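Mandelate racemase / muconate lactonizing enzyme family protein (Agrobacterium tumefaciens, PDB 4DXK) probably acts as a metal-dependent lyase or isomerase of the enolase superfamily, and binds a sodium ion in its barrel domain. Local coordinates at residues I213-S219 against T238-P244; K172-F176 against A196-F200. All coordinates share one frame; numbering follows the deposited sequence.

In the fold
Both contacts belong to the alpha/beta barrel domain of the enolase superfamily, on the same side of the chain's centre and with their own centres about 10 Å apart. Contact 2 comes first along the chain, setting the end of strand 170-173 against helix 190-207; that helix leads into strand 212-216, where contact 1 opens by pairing it with strand 240-242. Strands 170-173, 212-216 and 240-242 are consecutive in the parallel sheet. A salt bridge from Lys-172 NZ to Glu-242 OE1 and packing of Phe-176 on Phe-217 join the two. Both touch the phosphate, contact 2 through Lys-172, while its apolar junction lies away from the metal: the Ile-173 side chain is about 11 Å from the sodium ion.

Contact 1: I213-S219 against T238-P244; sequences IMVEFHS and TFWHEDP. With NA (sodium ion), chain C; PO4 (phosphate ion), chain B.
Glu-216 and Glu-242, paired on neighbouring parallel strands, both bind the sodium ion, Glu-216 OE2 at 2.2 Å and Glu-242 OE2 at 2.3 Å. Glu-268, a phosphate oxygen and two waters complete the site, in the manner of the enolase superfamily's acidic metal ligands. The ion probably offsets the carboxylates' charge; one metal-bound water also donates to Glu-216 OE1 and Asp-243 OD2, and Asp-243 OD1 is hydrogen-bonded to Ser-267 OG. Glu-242 CG stands anti to the backbone N (chi1 -177°) and the chain runs extended to the metal, while Glu-242 OE1, ion-paired with Lys-172, accepts a hydrogen bond from Trp-240 NE1.

Backbone bonds alternate across the strands: Val-215 N gives to Trp-240 O (3.0 Å), and Val-215 O receives Glu-242 N (2.8 Å). Beyond the strands, Ser-219 N reaches Asp-243 O at 2.8 Å.

Met-214 lies over the Trp-240 indole, CG 3.7 Å from the five-membered ring centroid (CH-pi) and SD above the six-membered ring (Met-aromatic). On the face carrying Val-215 and His-241, the Phe-217 edge points at the His-241 ring face, a T-shaped pair with planes at 86°.

Strands 170-173 and 264-266 flank this strand pair, part of a beta-alpha-beta unit with helix 223-232; helix 190-207 packs on Ile-213 and Val-215 through Phe-200.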
loop_
_atom_site.group_PDB
_atom_site.type_symbol
_atom_site.label_atom_id
_atom_site.label_comp_id
_atom_site.label_asym_id
_atom_site.label_seq_id
_atom_site.Cartn_x
_atom_site.Cartn_y
_atom_site.Cartn_z
ATOM N N ILE A 213 -9.265 34.157 1.143
ATOM C CA ILE A 213 -9.979 33.923 2.389
ATOM C C ILE A 213 -9.501 32.618 3.001
ATOM O O ILE A 213 -9.746 31.529 2.459
ATOM C CB ILE A 213 -11.512 33.846 2.202
ATOM C CG1 ILE A 213 -12.040 35.069 1.447
ATOM C CG2 ILE A 213 -12.198 33.712 3.557
ATOM C CD1 ILE A 213 -13.520 34.971 1.091
ATOM N N MET A 214 -8.813 32.736 4.130
ATOM C CA MET A 214 -8.385 31.585 4.912
ATOM C C MET A 214 -9.479 31.228 5.902
ATOM O O MET A 214 -10.129 32.119 6.457
ATOM C CB MET A 214 -7.113 31.927 5.675
ATOM C CG MET A 214 -5.926 32.178 4.773
ATOM S SD MET A 214 -4.917 33.512 5.403
ATOM C CE MET A 214 -3.641 33.569 4.145
ATOM N N VAL A 215 -9.691 29.933 6.127
ATOM C CA VAL A 215 -10.692 29.500 7.086
ATOM C C VAL A 215 -10.004 28.781 8.221
ATOM O O VAL A 215 -9.248 27.823 8.009
ATOM C CB VAL A 215 -11.715 28.570 6.452
ATOM C CG1 VAL A 215 -12.851 28.324 7.432
ATOM C CG2 VAL A 215 -12.246 29.170 5.157
ATOM N N GLU A 216 -10.268 29.262 9.421
ATOM C CA GLU A 216 -9.770 28.677 10.647
ATOM C C GLU A 216 -10.888 27.859 11.284
ATOM O O GLU A 216 -12.010 28.355 11.396
ATOM C CB GLU A 216 -9.402 29.820 11.588
ATOM C CG GLU A 216 -9.208 29.396 12.994
ATOM C CD GLU A 216 -7.911 28.677 13.140
ATOM O OE1 GLU A 216 -7.902 27.429 13.062
ATOM O OE2 GLU A 216 -6.894 29.380 13.285
ATOM N N PHE A 217 -10.591 26.632 11.709
ATOM C CA PHE A 217 -11.570 25.785 12.397
ATOM C C PHE A 217 -11.212 25.465 13.842
ATOM O O PHE A 217 -12.008 24.858 14.558
ATOM C CB PHE A 217 -11.770 24.472 11.641
ATOM C CG PHE A 217 -12.390 24.640 10.287
ATOM C CD1 PHE A 217 -13.759 24.855 10.160
ATOM C CD2 PHE A 217 -11.613 24.591 9.132
ATOM C CE1 PHE A 217 -14.340 24.991 8.914
ATOM C CE2 PHE A 217 -12.196 24.737 7.882
ATOM C CZ PHE A 217 -13.563 24.929 7.775
ATOM N N HIS A 218 -10.001 25.830 14.249
ATOM C CA HIS A 218 -9.544 25.642 15.629
ATOM C C HIS A 218 -9.678 24.204 16.133
ATOM O O HIS A 218 -9.872 23.976 17.324
ATOM C CB HIS A 218 -10.283 26.600 16.566
ATOM C CG HIS A 218 -9.873 28.031 16.403
ATOM N ND1 HIS A 218 -10.783 29.052 16.236
ATOM C CD2 HIS A 218 -8.649 28.607 16.385
ATOM C CE1 HIS A 218 -10.137 30.202 16.136
ATOM N NE2 HIS A 218 -8.842 29.959 16.221
ATOM N N SER A 219 -9.559 23.236 15.226
ATOM C CA SER A 219 -9.618 21.809 15.570
ATOM C C SER A 219 -10.896 21.399 16.290
ATOM O O SER A 219 -10.889 20.449 17.071
ATOM C CB SER A 219 -8.397 21.377 16.390
ATOM O OG SER A 219 -7.253 21.376 15.549
ATOM N N THR A 238 -12.036 29.194 -1.204
ATOM C CA THR A 238 -11.244 29.390 0.001
ATOM C C THR A 238 -9.768 29.059 -0.242
ATOM O O THR A 238 -9.436 28.239 -1.097
ATOM C CB THR A 238 -11.813 28.579 1.164
ATOM O OG1 THR A 238 -11.937 27.208 0.765
ATOM C CG2 THR A 238 -13.183 29.116 1.552
ATOM N N PHE A 239 -8.892 29.716 0.506
ATOM C CA PHE A 239 -7.457 29.615 0.271
ATOM C C PHE A 239 -6.826 28.446 1.023
ATOM O O PHE A 239 -6.004 27.712 0.474
ATOM C CB PHE A 239 -6.787 30.924 0.678
ATOM C CG PHE A 239 -5.339 31.013 0.301
ATOM C CD1 PHE A 239 -4.960 31.135 -1.029
ATOM C CD2 PHE A 239 -4.352 30.976 1.276
ATOM C CE1 PHE A 239 -3.619 31.230 -1.383
ATOM C CE2 PHE A 239 -3.012 31.081 0.932
ATOM C CZ PHE A 239 -2.645 31.198 -0.401
ATOM N N TRP A 240 -7.202 28.289 2.289
ATOM C CA TRP A 240 -6.782 27.127 3.066
ATOM C C TRP A 240 -7.807 26.812 4.135
ATOM O O TRP A 240 -8.601 27.683 4.506
ATOM C CB TRP A 240 -5.359 27.296 3.616
ATOM C CG TRP A 240 -5.099 28.156 4.841
ATOM C CD1 TRP A 240 -5.812 28.216 6.016
ATOM C CD2 TRP A 240 -3.960 29.005 5.024
ATOM N NE1 TRP A 240 -5.181 29.064 6.909
ATOM C CE2 TRP A 240 -4.039 29.548 6.321
ATOM C CE3 TRP A 240 -2.883 29.363 4.208
ATOM C CZ2 TRP A 240 -3.084 30.448 6.813
ATOM C CZ3 TRP A 240 -1.927 30.229 4.708
ATOM C CH2 TRP A 240 -2.037 30.765 5.994
ATOM N N HIS A 241 -7.802 25.567 4.604
ATOM C CA HIS A 241 -8.680 25.113 5.677
ATOM C C HIS A 241 -7.793 24.672 6.818
ATOM O O HIS A 241 -7.132 23.624 6.745
ATOM C CB HIS A 241 -9.579 23.968 5.210
ATOM C CG HIS A 241 -10.618 24.392 4.219
ATOM N ND1 HIS A 241 -11.474 23.499 3.608
ATOM C CD2 HIS A 241 -10.944 25.613 3.732
ATOM C CE1 HIS A 241 -12.277 24.152 2.784
ATOM N NE2 HIS A 241 -11.971 25.436 2.835
ATOM N N GLU A 242 -7.754 25.494 7.860
ATOM C CA GLU A 242 -6.783 25.340 8.937
ATOM C C GLU A 242 -7.369 24.561 10.103
ATOM O O GLU A 242 -8.461 24.876 10.598
ATOM C CB GLU A 242 -6.327 26.723 9.397
ATOM C CG GLU A 242 -5.254 26.721 10.482
ATOM C CD GLU A 242 -4.734 28.118 10.768
ATOM O OE1 GLU A 242 -4.890 29.014 9.913
ATOM O OE2 GLU A 242 -4.181 28.343 11.868
ATOM N N ASP A 243 -6.632 23.547 10.542
ATOM C CA ASP A 243 -7.022 22.720 11.683
ATOM C C ASP A 243 -8.490 22.288 11.610
ATOM O O ASP A 243 -9.262 22.517 12.539
ATOM C CB ASP A 243 -6.688 23.447 12.989
ATOM C CG ASP A 243 -5.200 23.539 13.227
ATOM O OD1 ASP A 243 -4.490 22.640 12.758
ATOM O OD2 ASP A 243 -4.738 24.497 13.872
ATOM N N PRO A 244 -8.873 21.627 10.507
ATOM C CA PRO A 244 -10.282 21.248 10.352
ATOM C C PRO A 244 -10.753 20.210 11.366
ATOM O O PRO A 244 -11.952 20.146 11.658
ATOM C CB PRO A 244 -10.327 20.660 8.941
ATOM C CG PRO A 244 -8.913 20.193 8.678
ATOM C CD PRO A 244 -8.064 21.231 9.336
HETATM NA NA NA C . -4.879 29.008 13.977
HETATM P P PO4 B . -5.172 32.121 14.656
HETATM O O1 PO4 B . -4.478 31.036 13.848
HETATM O O2 PO4 B . -4.707 32.076 16.092
HETATM O O3 PO4 B . -4.883 33.504 14.137
HETATM O O4 PO4 B . -6.669 31.890 14.615
HETATM O O HOH W 1 -5.749 26.899 14.430
HETATM O O HOH W 2 -6.435 24.489 15.946
HETATM O O HOH W 3 -5.530 29.611 16.161
#

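Contact 2: K172-F176 against A196-F200; sequences KIWPF and ALEPF. With PO4 (phosphate ion), chain B.
Ile-173 and Phe-200 meet where a strand of the alpha/beta barrel ends against one of its outer helices, 190-207. No hydrogen bond crosses between the two segments; the junction is apolar.

Phe-200 can be followed outward from the helix. Its CB carries CG anti to the carbonyl carbon (chi1 -61°), which sends the ring toward the strand end. At the rim, CE1 meets Ile-173 CD1 at 3.8 Å. CE2, on the other branch, has two neighbours, Pro-175 CG at 3.6 Å and Phe-176 CE2 at 3.9 Å. The tip, CZ, again touches Ile-173 CD1, and Pro-175 CG lies close by. Ile-173 CD1 sits over one face of this ring, displaced toward its rim, as a CH-pi contact 4.0 Å from the centroid. The Phe-176 and Phe-200 side chains cross at about a right angle.

Pro-175 also rests its CB against Pro-199 CG, so two rigid rings meet beside the aromatic group. At the helix kink the Phe-200 N bond to Leu-197 O is weak.

One residue before Ile-173, Lys-172 sends NZ to phosphate O1, 2.7 Å away. Phe-176 finishes the junction: CZ has Leu-197 CD2 at its ring edge, and CE1 reaches the Ala-196 methyl, CB, at 3.5 Å.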
loop_
_atom_site.group_PDB
_atom_site.type_symbol
_atom_site.label_atom_id
_atom_site.label_comp_id
_atom_site.label_asym_id
_atom_site.label_seq_id
_atom_site.Cartn_x
_atom_site.Cartn_y
_atom_site.Cartn_z
ATOM N N LYS A 172 -8.266 35.912 7.456
ATOM C CA LYS A 172 -8.639 34.625 8.025
ATOM C C LYS A 172 -9.821 34.805 8.965
ATOM O O LYS A 172 -9.819 35.710 9.799
ATOM C CB LYS A 172 -7.455 33.987 8.759
ATOM C CG LYS A 172 -7.740 32.574 9.264
ATOM C CD LYS A 172 -6.449 31.790 9.559
ATOM C CE LYS A 172 -5.860 32.162 10.907
ATOM N NZ LYS A 172 -4.580 31.430 11.143
ATOM N N ILE A 173 -10.829 33.947 8.812
ATOM C CA ILE A 173 -12.043 34.019 9.620
ATOM C C ILE A 173 -12.394 32.637 10.168
ATOM O O ILE A 173 -11.939 31.616 9.644
ATOM C CB ILE A 173 -13.230 34.600 8.811
ATOM C CG1 ILE A 173 -13.547 33.731 7.590
ATOM C CG2 ILE A 173 -12.928 36.033 8.384
ATOM C CD1 ILE A 173 -14.810 34.157 6.851
ATOM N N TRP A 174 -13.177 32.608 11.241
ATOM C CA TRP A 174 -13.592 31.349 11.860
ATOM C C TRP A 174 -15.083 31.343 12.204
ATOM O O TRP A 174 -15.459 31.277 13.376
ATOM C CB TRP A 174 -12.737 31.009 13.094
ATOM C CG TRP A 174 -12.469 32.134 14.058
ATOM C CD1 TRP A 174 -13.193 32.458 15.170
ATOM C CD2 TRP A 174 -11.362 33.040 14.023
ATOM N NE1 TRP A 174 -12.616 33.527 15.814
ATOM C CE2 TRP A 174 -11.491 33.903 15.129
ATOM C CE3 TRP A 174 -10.283 33.214 13.154
ATOM C CZ2 TRP A 174 -10.580 34.927 15.388
ATOM C CZ3 TRP A 174 -9.377 34.226 13.414
ATOM C CH2 TRP A 174 -9.533 35.070 14.519
ATOM N N PRO A 175 -15.945 31.400 11.176
ATOM C CA PRO A 175 -17.380 31.543 11.421
ATOM C C PRO A 175 -18.082 30.242 11.812
ATOM O O PRO A 175 -19.282 30.295 12.078
ATOM C CB PRO A 175 -17.907 32.054 10.075
ATOM C CG PRO A 175 -16.990 31.452 9.072
ATOM C CD PRO A 175 -15.631 31.400 9.734
ATOM N N PHE A 176 -17.370 29.117 11.866
ATOM C CA PHE A 176 -17.995 27.844 12.225
ATOM C C PHE A 176 -17.825 27.495 13.704
ATOM O O PHE A 176 -18.374 26.490 14.171
ATOM C CB PHE A 176 -17.428 26.708 11.360
ATOM C CG PHE A 176 -17.697 26.878 9.892
ATOM C CD1 PHE A 176 -18.883 26.422 9.336
ATOM C CD2 PHE A 176 -16.781 27.521 9.071
ATOM C CE1 PHE A 176 -19.147 26.595 7.980
ATOM C CE2 PHE A 176 -17.039 27.696 7.717
ATOM C CZ PHE A 176 -18.217 27.235 7.175
ATOM N N ALA A 196 -23.366 30.075 8.618
ATOM C CA ALA A 196 -21.919 30.242 8.718
ATOM C C ALA A 196 -21.256 30.549 7.367
ATOM O O ALA A 196 -20.138 31.066 7.327
ATOM C CB ALA A 196 -21.298 29.020 9.362
ATOM N N LEU A 197 -21.946 30.248 6.267
ATOM C CA LEU A 197 -21.422 30.555 4.937
ATOM C C LEU A 197 -21.647 32.016 4.547
ATOM O O LEU A 197 -20.996 32.520 3.629
ATOM C CB LEU A 197 -22.042 29.634 3.888
ATOM C CG LEU A 197 -21.688 28.153 3.983
ATOM C CD1 LEU A 197 -22.479 27.355 2.957
ATOM C CD2 LEU A 197 -20.196 27.944 3.785
ATOM N N GLU A 198 -22.559 32.695 5.230
ATOM C CA GLU A 198 -22.883 34.072 4.867
ATOM C C GLU A 198 -21.709 35.069 4.839
ATOM O O GLU A 198 -21.655 35.908 3.945
ATOM C CB GLU A 198 -24.055 34.579 5.706
ATOM C CG GLU A 198 -25.353 33.834 5.393
ATOM C CD GLU A 198 -26.583 34.489 5.989
ATOM O OE1 GLU A 198 -26.516 34.940 7.151
ATOM O OE2 GLU A 198 -27.616 34.548 5.291
ATOM N N PRO A 199 -20.755 34.977 5.790
ATOM C CA PRO A 199 -19.612 35.892 5.666
ATOM C C PRO A 199 -18.838 35.715 4.358
ATOM O O PRO A 199 -18.321 36.696 3.826
ATOM C CB PRO A 199 -18.726 35.505 6.853
ATOM C CG PRO A 199 -19.671 34.947 7.857
ATOM C CD PRO A 199 -20.737 34.247 7.072
ATOM N N PHE A 200 -18.736 34.483 3.868
ATOM C CA PHE A 200 -18.047 34.240 2.606
ATOM C C PHE A 200 -18.789 34.919 1.452
ATOM O O PHE A 200 -18.171 35.541 0.583
ATOM C CB PHE A 200 -17.905 32.739 2.360
ATOM C CG PHE A 200 -17.100 32.035 3.415
ATOM C CD1 PHE A 200 -15.722 31.934 3.305
ATOM C CD2 PHE A 200 -17.722 31.496 4.533
ATOM C CE1 PHE A 200 -14.978 31.297 4.287
ATOM C CE2 PHE A 200 -16.985 30.861 5.515
ATOM C CZ PHE A 200 -15.615 30.760 5.395
HETATM P P PO4 B . -5.172 32.121 14.656
HETATM O O1 PO4 B . -4.478 31.036 13.848
HETATM O O2 PO4 B . -4.707 32.076 16.092
HETATM O O3 PO4 B . -4.883 33.504 14.137
HETATM O O4 PO4 B . -6.669 31.890 14.615
#